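Local coordinates for protein metallo-beta-lactamase (PDB 5B1U) that probably hydrolyses the beta-lactam ring of antibiotics with two zinc ions, as a subclass B3 metallo-beta-lactamase, at residues T91-A96 and K125-A130. Sequence-based numbering, arbitrary orientation.
With NA (sodium ion), chain J; SO4 (sulfate ion), chain T.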
ATOM      1  N   THR A  91      -0.401  10.297 -12.890  1.00  4.23           N
ATOM      2  CA  THR A  91      -1.785  10.224 -12.458  1.00  4.08           C
ATOM      3  C   THR A  91      -1.864   9.354 -11.224  1.00  4.04           C
ATOM      4  O   THR A  91      -1.215   8.300 -11.156  1.00  3.91           O
ATOM      5  CB  THR A  91      -2.629   9.627 -13.598  1.00  4.60           C
ATOM      6  OG1 THR A  91      -2.523  10.510 -14.725  1.00  6.17           O
ATOM      7  CG2 THR A  91      -4.069   9.484 -13.195  1.00  4.73           C
ATOM      8  N   VAL A  92      -2.643   9.812 -10.241  1.00  3.35           N
ATOM      9  CA  VAL A  92      -2.860   9.089  -8.981  1.00  3.47           C
ATOM     10  C   VAL A  92      -4.151   8.289  -9.087  1.00  3.32           C
ATOM     11  O   VAL A  92      -5.190   8.846  -9.425  1.00  3.91           O
ATOM     12  CB  VAL A  92      -2.963  10.091  -7.806  1.00  3.54           C
ATOM     13  CG1 VAL A  92      -3.214   9.384  -6.490  1.00  3.77           C
ATOM     14  CG2 VAL A  92      -1.695  10.942  -7.732  1.00  3.44           C
ATOM     15  N   LEU A  93      -4.079   6.986  -8.783  1.00  3.33           N
ATOM     16  CA  LEU A  93      -5.242   6.127  -8.851  1.00  3.42           C
ATOM     17  C   LEU A  93      -5.581   5.625  -7.485  1.00  3.30           C
ATOM     18  O   LEU A  93      -4.693   5.167  -6.750  1.00  3.63           O
ATOM     19  CB  LEU A  93      -4.997   4.940  -9.798  1.00  3.95           C
ATOM     20  CG  LEU A  93      -4.598   5.322 -11.229  1.00  4.55           C
ATOM     21  CD1 LEU A  93      -4.351   4.091 -12.072  1.00  4.88           C
ATOM     22  CD2 LEU A  93      -5.642   6.200 -11.909  1.00  4.99           C
ATOM     23  N   ALA A  94      -6.863   5.576  -7.183  1.00  3.16           N
ATOM     24  CA  ALA A  94      -7.332   5.186  -5.859  1.00  2.95           C
ATOM     25  C   ALA A  94      -8.722   4.614  -5.913  1.00  3.02           C
ATOM     26  O   ALA A  94      -9.449   4.859  -6.862  1.00  3.33           O
ATOM     27  CB  ALA A  94      -7.290   6.413  -4.939  1.00  2.91           C
ATOM     28  N   GLY A  95      -9.129   3.949  -4.844  1.00  2.88           N
ATOM     29  CA  GLY A  95     -10.515   3.529  -4.711  1.00  2.93           C
ATOM     30  C   GLY A  95     -11.437   4.724  -4.710  1.00  3.28           C
ATOM     31  O   GLY A  95     -11.126   5.782  -4.161  1.00  3.32           O
ATOM     32  N   ALA A  96     -12.641   4.514  -5.213  1.00  3.62           N
ATOM     33  CA  ALA A  96     -13.573   5.592  -5.427  1.00  3.76           C
ATOM     34  C   ALA A  96     -13.799   6.422  -4.194  1.00  3.69           C
ATOM     35  O   ALA A  96     -13.835   7.653  -4.289  1.00  4.30           O
ATOM     36  CB  ALA A  96     -14.890   5.048  -5.944  1.00  4.13           C
ATOM     37  N   LYS A 125      -4.613  15.382  -9.891  1.00  6.01           N
ATOM     38  CA  LYS A 125      -4.699  14.268 -10.854  1.00  6.35           C
ATOM     39  C   LYS A 125      -5.102  12.950 -10.229  1.00  5.21           C
ATOM     40  O   LYS A 125      -4.578  11.892 -10.604  1.00  6.62           O
ATOM     41  CB  LYS A 125      -3.383  14.084 -11.608  1.00  8.82           C
ATOM     42  CG  LYS A 125      -3.066  15.153 -12.623  1.00 15.35           C
ATOM     43  CD  LYS A 125      -2.149  14.593 -13.726  1.00 16.03           C
ATOM     44  CE  LYS A 125      -2.625  14.947 -15.133  1.00 24.45           C
ATOM     45  NZ  LYS A 125      -2.743  13.742 -15.996  1.00 22.51           N
ATOM     46  N   VAL A 126      -6.061  13.007  -9.304  1.00  4.67           N
ATOM     47  CA  VAL A 126      -6.559  11.813  -8.667  1.00  4.30           C
ATOM     48  C   VAL A 126      -7.766  11.271  -9.444  1.00  4.22           C
ATOM     49  O   VAL A 126      -8.694  12.012  -9.786  1.00  4.60           O
ATOM     50  CB  VAL A 126      -6.953  12.050  -7.203  1.00  4.60           C
ATOM     51  CG1 VAL A 126      -7.253  10.724  -6.548  1.00  4.71           C
ATOM     52  CG2 VAL A 126      -5.864  12.779  -6.463  1.00  4.63           C
ATOM     53  N   ARG A 127      -7.715   9.982  -9.747  1.00  3.74           N
ATOM     54  CA  ARG A 127      -8.760   9.287 -10.492  1.00  4.34           C
ATOM     55  C   ARG A 127      -9.139   8.009  -9.757  1.00  3.94           C
ATOM     56  O   ARG A 127      -8.321   7.363  -9.105  1.00  3.87           O
ATOM     57  CB  ARG A 127      -8.297   8.965 -11.907  1.00  5.15           C
ATOM     58  CG  ARG A 127      -7.664  10.123 -12.640  1.00  6.21           C
ATOM     59  CD  ARG A 127      -8.694  11.112 -13.122  1.00  7.14           C
ATOM     60  NE  ARG A 127      -8.043  12.237 -13.794  1.00  7.88           N
ATOM     61  CZ  ARG A 127      -7.817  13.447 -13.276  1.00  8.12           C
ATOM     62  NH1 ARG A 127      -7.204  14.385 -14.010  1.00 10.04           N
ATOM     63  NH2 ARG A 127      -8.231  13.777 -12.089  1.00  8.31           N
ATOM     64  N   ALA A 128     -10.362   7.563  -9.946  1.00  3.35           N
ATOM     65  CA  ALA A 128     -10.844   6.317  -9.337  1.00  3.97           C
ATOM     66  C   ALA A 128     -10.559   5.094 -10.187  1.00  4.31           C
ATOM     67  O   ALA A 128     -10.639   5.150 -11.405  1.00  5.04           O
ATOM     68  CB  ALA A 128     -12.324   6.401  -9.082  1.00  4.00           C
ATOM     69  N   VAL A 129     -10.352   3.973  -9.525  1.00  4.27           N
ATOM     70  CA  VAL A 129     -10.364   2.651 -10.174  1.00  4.53           C
ATOM     71  C   VAL A 129     -11.405   1.801  -9.443  1.00  5.19           C
ATOM     72  O   VAL A 129     -11.627   1.985  -8.240  1.00  5.58           O
ATOM     73  CB  VAL A 129      -8.996   1.950 -10.094  1.00  5.99           C
ATOM     74  CG1 VAL A 129      -7.973   2.704 -10.920  1.00  5.97           C
ATOM     75  CG2 VAL A 129      -8.541   1.817  -8.648  1.00  6.45           C
ATOM     76  N   ALA A 130     -11.916   0.793 -10.128  1.00  5.03           N
ATOM     77  CA  ALA A 130     -12.926  -0.103  -9.570  1.00  5.02           C
ATOM     78  C   ALA A 130     -12.282  -1.400  -9.124  1.00  5.11           C
ATOM     79  O   ALA A 130     -11.188  -1.744  -9.561  1.00  5.47           O
ATOM     80  CB  ALA A 130     -13.979  -0.408 -10.645  1.00  5.35           C
TER
HETATM   81 NA    NA J 309      -0.342  11.866 -15.791  1.00 19.79          NA
HETATM   82  S   SO4 T 319      -7.033  17.416 -11.741  1.00 14.18           S
HETATM   83  O1  SO4 T 319      -7.971  16.518 -11.057  1.00 14.52           O
HETATM   84  O2  SO4 T 319      -7.863  18.650 -11.992  1.00 16.24           O
HETATM   85  O3  SO4 T 319      -5.823  17.786 -10.977  1.00 13.00           O
HETATM   86  O4  SO4 T 319      -6.572  16.847 -12.986  1.00 13.37           O
HETATM   87  O   HOH W   1     -13.245   1.779  -6.113  1.00  5.59           O
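V92 and A94 bond to K125, R127 and V129 in a parallel ladder, in register with V126 and A128. V92 N gives to K125 O and V92 O takes R127 N (2.8 Å); A94 N gives to R127 O and A94 O takes V129 N (2.9 Å). L93 packs tightly on R127 and V129, its CD2 3.8 Å from R127 CB; beside it T91 CG2 lies 3.7 Å from R127 CG. L93 and V129 cross at about a right angle: with CG1 anti to the carbonyl carbon (chi1 -67°), V129 lays it against L93 CB (3.9 Å) and CD1, while CG2 lies 3.6 Å from A94 O. On the other face V92 CB and V126 CG2 are 4.2 Å apart. By contrast, K125, R127 and A128 are exposed. R127, bent at chi2 (-76°), turns its guanidinium edge to a sulfate, probably from the crystallisation liquor, held by three bonds: NH1 to O4 (2.7 Å), NH2 to O1 and K125 N to O3. NH2 also gives to V126 O from above its carbonyl plane. Looser are the weak bond from K125 NZ to T91 OG1, which binds a sodium ion with G89 O, and the far end, where water bridges A96 N and V129 O. A right-handed beta-alpha-beta crossover through helix 99-104, which touches A94, V126 and A128, joins the strands; helix 81-88 packs on V92. Strand 126-129 is outermost in the mixed sheet; strand 91-95 lies between it and parallel strand 65-69, whose Y67 and L69 touch L93.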